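Long-range contact in putative nucleic acid-binding lipoprotein (Klebsiella pneumoniae subsp. pneumoniae MGH 78578, PDB 3F1Z), which is of unknown function but has an OB-fold and is thought to be a lipoprotein that may bind nucleic acids: residues V21-P35 against D46-I58. Numbering follows the deposited sequence.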
loop_
_atom_site.group_PDB
_atom_site.type_symbol
_atom_site.label_atom_id
_atom_site.label_comp_id
_atom_site.label_asym_id
_atom_site.label_seq_id
_atom_site.Cartn_x
_atom_site.Cartn_y
_atom_site.Cartn_z
ATOM N N VAL A 21 8.986 -7.368 10.297
ATOM C CA VAL A 21 7.770 -7.538 9.511
ATOM C C VAL A 21 6.846 -8.599 10.118
ATOM O O VAL A 21 5.640 -8.365 10.265
ATOM C CB VAL A 21 8.108 -7.905 8.054
ATOM C CG1 VAL A 21 6.956 -8.650 7.394
ATOM C CG2 VAL A 21 8.552 -6.650 7.272
ATOM N N ALA A 22 7.406 -9.753 10.479
ATOM C CA ALA A 22 6.605 -10.809 11.108
ATOM C C ALA A 22 6.016 -10.310 12.429
ATOM O O ALA A 22 4.953 -10.749 12.852
ATOM C CB ALA A 22 7.430 -12.049 11.345
ATOM N N SER A 23 6.710 -9.384 13.076
ATOM C CA SER A 23 6.252 -8.811 14.338
ATOM C C SER A 23 5.098 -7.778 14.259
ATOM O O SER A 23 4.496 -7.470 15.278
ATOM C CB SER A 23 7.465 -8.225 15.093
ATOM O OG SER A 23 7.239 -6.852 15.406
HETATM N N MSE A 24 4.809 -7.239 13.077
HETATM C CA MSE A 24 3.745 -6.244 12.884
HETATM C C MSE A 24 2.331 -6.852 12.776
HETATM O O MSE A 24 2.153 -7.937 12.261
HETATM C CB MSE A 24 4.013 -5.449 11.590
HETATM C CG MSE A 24 5.357 -4.703 11.504
HETATM SE SE MSE A 24 5.733 -4.068 9.687
HETATM C CE MSE A 24 4.411 -2.738 9.654
ATOM N N GLN A 25 1.333 -6.110 13.225
ATOM C CA GLN A 25 -0.068 -6.505 13.121
ATOM C C GLN A 25 -0.481 -6.338 11.648
ATOM O O GLN A 25 -0.036 -5.425 10.971
ATOM C CB GLN A 25 -0.956 -5.621 14.040
ATOM C CG GLN A 25 -0.949 -4.053 13.664
ATOM C CD GLN A 25 -1.607 -3.062 14.712
ATOM O OE1 GLN A 25 -2.841 -3.037 14.868
ATOM N NE2 GLN A 25 -0.776 -2.193 15.343
ATOM N N THR A 26 -1.305 -7.235 11.138
ATOM C CA THR A 26 -1.811 -7.146 9.783
ATOM C C THR A 26 -3.154 -6.413 9.764
ATOM O O THR A 26 -4.054 -6.797 10.442
ATOM C CB THR A 26 -2.052 -8.515 9.200
ATOM O OG1 THR A 26 -0.803 -9.228 9.110
ATOM C CG2 THR A 26 -2.665 -8.386 7.802
ATOM N N TYR A 27 -3.270 -5.342 8.991
ATOM C CA TYR A 27 -4.527 -4.627 8.857
ATOM C C TYR A 27 -5.291 -5.163 7.673
ATOM O O TYR A 27 -4.698 -5.627 6.690
ATOM C CB TYR A 27 -4.280 -3.169 8.469
ATOM C CG TYR A 27 -3.712 -2.205 9.499
ATOM C CD1 TYR A 27 -2.358 -2.160 9.778
ATOM C CD2 TYR A 27 -4.538 -1.276 10.132
ATOM C CE1 TYR A 27 -1.833 -1.235 10.670
ATOM C CE2 TYR A 27 -4.024 -0.331 11.036
ATOM C CZ TYR A 27 -2.673 -0.312 11.285
ATOM O OH TYR A 27 -2.166 0.597 12.183
ATOM N N SER A 28 -6.614 -5.086 7.737
ATOM C CA SER A 28 -7.361 -5.284 6.516
ATOM C C SER A 28 -7.386 -3.888 5.838
ATOM O O SER A 28 -7.061 -2.851 6.451
ATOM C CB SER A 28 -8.756 -5.732 6.807
ATOM O OG SER A 28 -9.409 -4.683 7.440
ATOM N N VAL A 29 -7.777 -3.830 4.583
ATOM C CA VAL A 29 -7.854 -2.534 3.935
ATOM C C VAL A 29 -8.882 -1.648 4.668
ATOM O O VAL A 29 -8.639 -0.474 4.868
ATOM C CB VAL A 29 -8.173 -2.687 2.451
ATOM C CG1 VAL A 29 -8.577 -1.310 1.795
ATOM C CG2 VAL A 29 -6.976 -3.435 1.750
ATOM N N ALA A 30 -10.007 -2.215 5.078
ATOM C CA ALA A 30 -11.025 -1.450 5.811
ATOM C C ALA A 30 -10.438 -0.899 7.081
ATOM O O ALA A 30 -10.701 0.245 7.438
ATOM C CB ALA A 30 -12.254 -2.294 6.149
ATOM N N GLN A 31 -9.662 -1.723 7.779
ATOM C CA GLN A 31 -9.107 -1.263 9.060
ATOM C C GLN A 31 -8.152 -0.101 8.900
ATOM O O GLN A 31 -8.256 0.876 9.584
ATOM C CB GLN A 31 -8.476 -2.397 9.846
ATOM C CG GLN A 31 -9.519 -3.304 10.408
ATOM C CD GLN A 31 -8.958 -4.654 10.905
ATOM O OE1 GLN A 31 -7.971 -5.204 10.365
ATOM N NE2 GLN A 31 -9.622 -5.206 11.891
ATOM N N PHE A 32 -7.226 -0.212 7.977
ATOM C CA PHE A 32 -6.274 0.836 7.773
ATOM C C PHE A 32 -6.926 2.124 7.252
ATOM O O PHE A 32 -6.495 3.220 7.608
ATOM C CB PHE A 32 -5.183 0.373 6.825
ATOM C CG PHE A 32 -4.248 1.461 6.449
ATOM C CD1 PHE A 32 -3.495 2.076 7.411
ATOM C CD2 PHE A 32 -4.136 1.873 5.156
ATOM C CE1 PHE A 32 -2.643 3.048 7.100
ATOM C CE2 PHE A 32 -3.285 2.882 4.832
ATOM C CZ PHE A 32 -2.533 3.476 5.810
ATOM N N LEU A 33 -7.937 2.005 6.405
ATOM C CA LEU A 33 -8.598 3.193 5.865
ATOM C C LEU A 33 -9.624 3.832 6.796
ATOM O O LEU A 33 -10.014 4.983 6.597
ATOM C CB LEU A 33 -9.216 2.916 4.493
ATOM C CG LEU A 33 -8.202 2.574 3.385
ATOM C CD1 LEU A 33 -8.956 2.494 2.064
ATOM C CD2 LEU A 33 -7.094 3.532 3.249
ATOM N N GLN A 34 -10.031 3.149 7.830
ATOM C CA GLN A 34 -11.062 3.704 8.716
ATOM C C GLN A 34 -10.755 5.119 9.246
ATOM O O GLN A 34 -11.579 6.000 9.138
ATOM C CB GLN A 34 -11.377 2.732 9.858
ATOM C CG GLN A 34 -12.403 3.206 10.883
ATOM C CD GLN A 34 -13.773 3.568 10.264
ATOM O OE1 GLN A 34 -14.167 3.028 9.205
ATOM N NE2 GLN A 34 -14.515 4.496 10.937
ATOM N N PRO A 35 -9.558 5.338 9.784
ATOM C CA PRO A 35 -9.213 6.673 10.277
ATOM C C PRO A 35 -9.200 7.732 9.181
ATOM O O PRO A 35 -9.553 8.850 9.456
ATOM C CB PRO A 35 -7.784 6.496 10.844
ATOM C CG PRO A 35 -7.609 5.079 10.991
ATOM C CD PRO A 35 -8.438 4.399 9.961
ATOM N N ASP A 46 -1.081 11.332 12.022
ATOM C CA ASP A 46 -0.814 10.309 13.015
ATOM C C ASP A 46 0.068 9.210 12.451
ATOM O O ASP A 46 0.885 8.671 13.170
ATOM C CB ASP A 46 -2.112 9.681 13.559
ATOM C CG ASP A 46 -2.920 10.629 14.426
ATOM O OD1 ASP A 46 -2.396 11.661 14.889
ATOM O OD2 ASP A 46 -4.106 10.345 14.669
ATOM N N TYR A 47 -0.114 8.862 11.182
ATOM C CA TYR A 47 0.660 7.801 10.521
ATOM C C TYR A 47 1.946 8.243 9.808
ATOM O O TYR A 47 2.682 7.384 9.306
ATOM C CB TYR A 47 -0.218 7.075 9.477
ATOM C CG TYR A 47 -1.117 5.996 10.040
ATOM C CD1 TYR A 47 -0.614 4.755 10.324
ATOM C CD2 TYR A 47 -2.469 6.216 10.274
ATOM C CE1 TYR A 47 -1.398 3.761 10.871
ATOM C CE2 TYR A 47 -3.269 5.227 10.811
ATOM C CZ TYR A 47 -2.717 3.975 11.106
ATOM O OH TYR A 47 -3.480 2.935 11.622
ATOM N N LEU A 48 2.202 9.551 9.736
ATOM C CA LEU A 48 3.335 10.081 8.951
ATOM C C LEU A 48 4.671 9.403 9.267
ATOM O O LEU A 48 5.138 9.454 10.360
ATOM C CB LEU A 48 3.491 11.599 9.155
ATOM C CG LEU A 48 4.529 12.279 8.239
ATOM C CD1 LEU A 48 4.214 12.027 6.750
ATOM C CD2 LEU A 48 4.727 13.771 8.522
ATOM N N GLY A 49 5.295 8.793 8.282
ATOM C CA GLY A 49 6.550 8.085 8.508
ATOM C C GLY A 49 6.420 6.636 9.006
ATOM O O GLY A 49 7.416 5.951 9.097
ATOM N N LYS A 50 5.217 6.162 9.312
ATOM C CA LYS A 50 5.052 4.837 9.867
ATOM C C LYS A 50 4.838 3.780 8.797
ATOM O O LYS A 50 4.408 4.062 7.672
ATOM C CB LYS A 50 3.878 4.823 10.832
ATOM C CG LYS A 50 4.026 5.862 11.930
ATOM C CD LYS A 50 3.104 5.582 13.120
ATOM C CE LYS A 50 3.173 6.687 14.190
ATOM N NZ LYS A 50 4.568 7.170 14.345
ATOM N N TRP A 51 5.125 2.546 9.161
ATOM C CA TRP A 51 4.987 1.442 8.244
ATOM C C TRP A 51 3.776 0.653 8.636
ATOM O O TRP A 51 3.553 0.438 9.800
ATOM C CB TRP A 51 6.226 0.557 8.330
ATOM C CG TRP A 51 7.488 1.237 7.862
ATOM C CD1 TRP A 51 8.329 2.010 8.624
ATOM C CD2 TRP A 51 8.055 1.195 6.549
ATOM N NE1 TRP A 51 9.390 2.443 7.857
ATOM C CE2 TRP A 51 9.242 1.964 6.581
ATOM C CE3 TRP A 51 7.670 0.600 5.351
ATOM C CZ2 TRP A 51 10.048 2.152 5.452
ATOM C CZ3 TRP A 51 8.464 0.787 4.217
ATOM C CH2 TRP A 51 9.651 1.548 4.280
ATOM N N VAL A 52 2.991 0.221 7.662
ATOM C CA VAL A 52 1.847 -0.596 7.931
ATOM C C VAL A 52 1.891 -1.829 7.039
ATOM O O VAL A 52 2.431 -1.773 5.946
ATOM C CB VAL A 52 0.538 0.196 7.772
ATOM C CG1 VAL A 52 0.467 1.329 8.861
ATOM C CG2 VAL A 52 0.384 0.714 6.377
ATOM N N LYS A 53 1.334 -2.933 7.534
ATOM C CA LYS A 53 1.264 -4.215 6.825
ATOM C C LYS A 53 -0.219 -4.469 6.537
ATOM O O LYS A 53 -1.027 -4.695 7.462
ATOM C CB LYS A 53 1.904 -5.317 7.688
ATOM C CG LYS A 53 2.007 -6.636 6.972
ATOM C CD LYS A 53 2.949 -7.633 7.635
ATOM C CE LYS A 53 2.348 -8.350 8.784
ATOM N NZ LYS A 53 3.234 -9.483 9.226
ATOM N N VAL A 54 -0.602 -4.372 5.268
ATOM C CA VAL A 54 -2.033 -4.435 4.869
ATOM C C VAL A 54 -2.272 -5.633 3.968
ATOM O O VAL A 54 -1.513 -5.880 3.032
ATOM C CB VAL A 54 -2.468 -3.143 4.143
ATOM C CG1 VAL A 54 -4.002 -3.149 3.799
ATOM C CG2 VAL A 54 -2.119 -1.918 4.966
ATOM N N ARG A 55 -3.338 -6.375 4.261
ATOM C CA ARG A 55 -3.715 -7.576 3.519
ATOM C C ARG A 55 -4.963 -7.262 2.714
ATOM O O ARG A 55 -5.838 -6.547 3.193
ATOM C CB ARG A 55 -3.973 -8.690 4.508
ATOM C CG ARG A 55 -4.444 -10.010 3.944
ATOM C CD ARG A 55 -4.388 -11.014 5.078
ATOM N NE ARG A 55 -4.774 -12.348 4.681
ATOM C CZ ARG A 55 -6.024 -12.728 4.638
ATOM N NH1 ARG A 55 -6.930 -11.856 4.961
ATOM N NH2 ARG A 55 -6.368 -13.935 4.271
ATOM N N GLY A 56 -5.050 -7.792 1.498
ATOM C CA GLY A 56 -6.169 -7.466 0.588
ATOM C C GLY A 56 -6.073 -8.186 -0.747
ATOM O O GLY A 56 -5.202 -9.001 -0.952
ATOM N N VAL A 57 -7.000 -7.896 -1.644
ATOM C CA VAL A 57 -7.013 -8.511 -2.944
ATOM C C VAL A 57 -6.533 -7.482 -3.942
ATOM O O VAL A 57 -7.062 -6.375 -4.011
ATOM C CB VAL A 57 -8.420 -9.025 -3.369
ATOM C CG1 VAL A 57 -8.350 -9.578 -4.768
ATOM C CG2 VAL A 57 -8.922 -10.106 -2.440
ATOM N N ILE A 58 -5.529 -7.874 -4.721
ATOM C CA ILE A 58 -4.962 -7.030 -5.720
ATOM C C ILE A 58 -5.958 -6.988 -6.870
ATOM O O ILE A 58 -6.389 -8.033 -7.349
ATOM C CB ILE A 58 -3.608 -7.563 -6.195
ATOM C CG1 ILE A 58 -2.626 -7.604 -5.017
ATOM C CG2 ILE A 58 -3.042 -6.683 -7.338
ATOM C CD1 ILE A 58 -2.458 -6.257 -4.265
HETATM O O HOH W 1 0.865 -3.101 10.458
HETATM O O HOH W 2 -8.470 -6.630 3.353
#
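Tyr27 pairs in parallel with Val54, through two backbone hydrogen bonds. Tyr27 N donates to Lys53 O at 2.8 Å, and Tyr27 O accepts from Arg55 N at 2.9 Å. One water bridges Gln25 O and Lys53 N; another bridges Val29 N and Arg55 O. On the opposite edge of the strand, Val54 bonds to Ile111.

The Lys53 side chain passes Thr26 OG1 and Met24 O, which touch its CE. It starts with CG opposite the backbone N (chi1 -174°), bends at chi3, and NZ meets Val21 O at 2.8 Å. This donor sits above the carbonyl plane, while Met24 N reaches the same oxygen from the opposite face. The methyl CE of selenomethionine Met24 rests on Trp51 O and CB.

The arrangement belongs to an OB-fold, a curled beta-barrel. Here the segment before helix 29-35 adds a short, weakly bonded strand, 26-28, alongside the long strand 51-65. Ser28 and Gln31 form a capping box at the start of that helix.

Aromatic packing joins helix 29-35 to Tyr47. Phe32 points CE1 over the centre of the Tyr47 ring, 4.0 Å from Tyr47 CE1, in a T-shaped pair with planes at 79°. Val52 CG2 covers one Phe32 face in a CH-pi contact. The hydroxyls of Tyr27 and Tyr47 share a hydrogen bond, OH to OH 2.7 Å, with Tyr27 OH in the plane of the Tyr47 ring.

The side chains of Val29 and Val54 cross at about a right angle, Val29 CG2 3.6 Å from Val54 CG1. Both valines touch Met77 of strand 71-78.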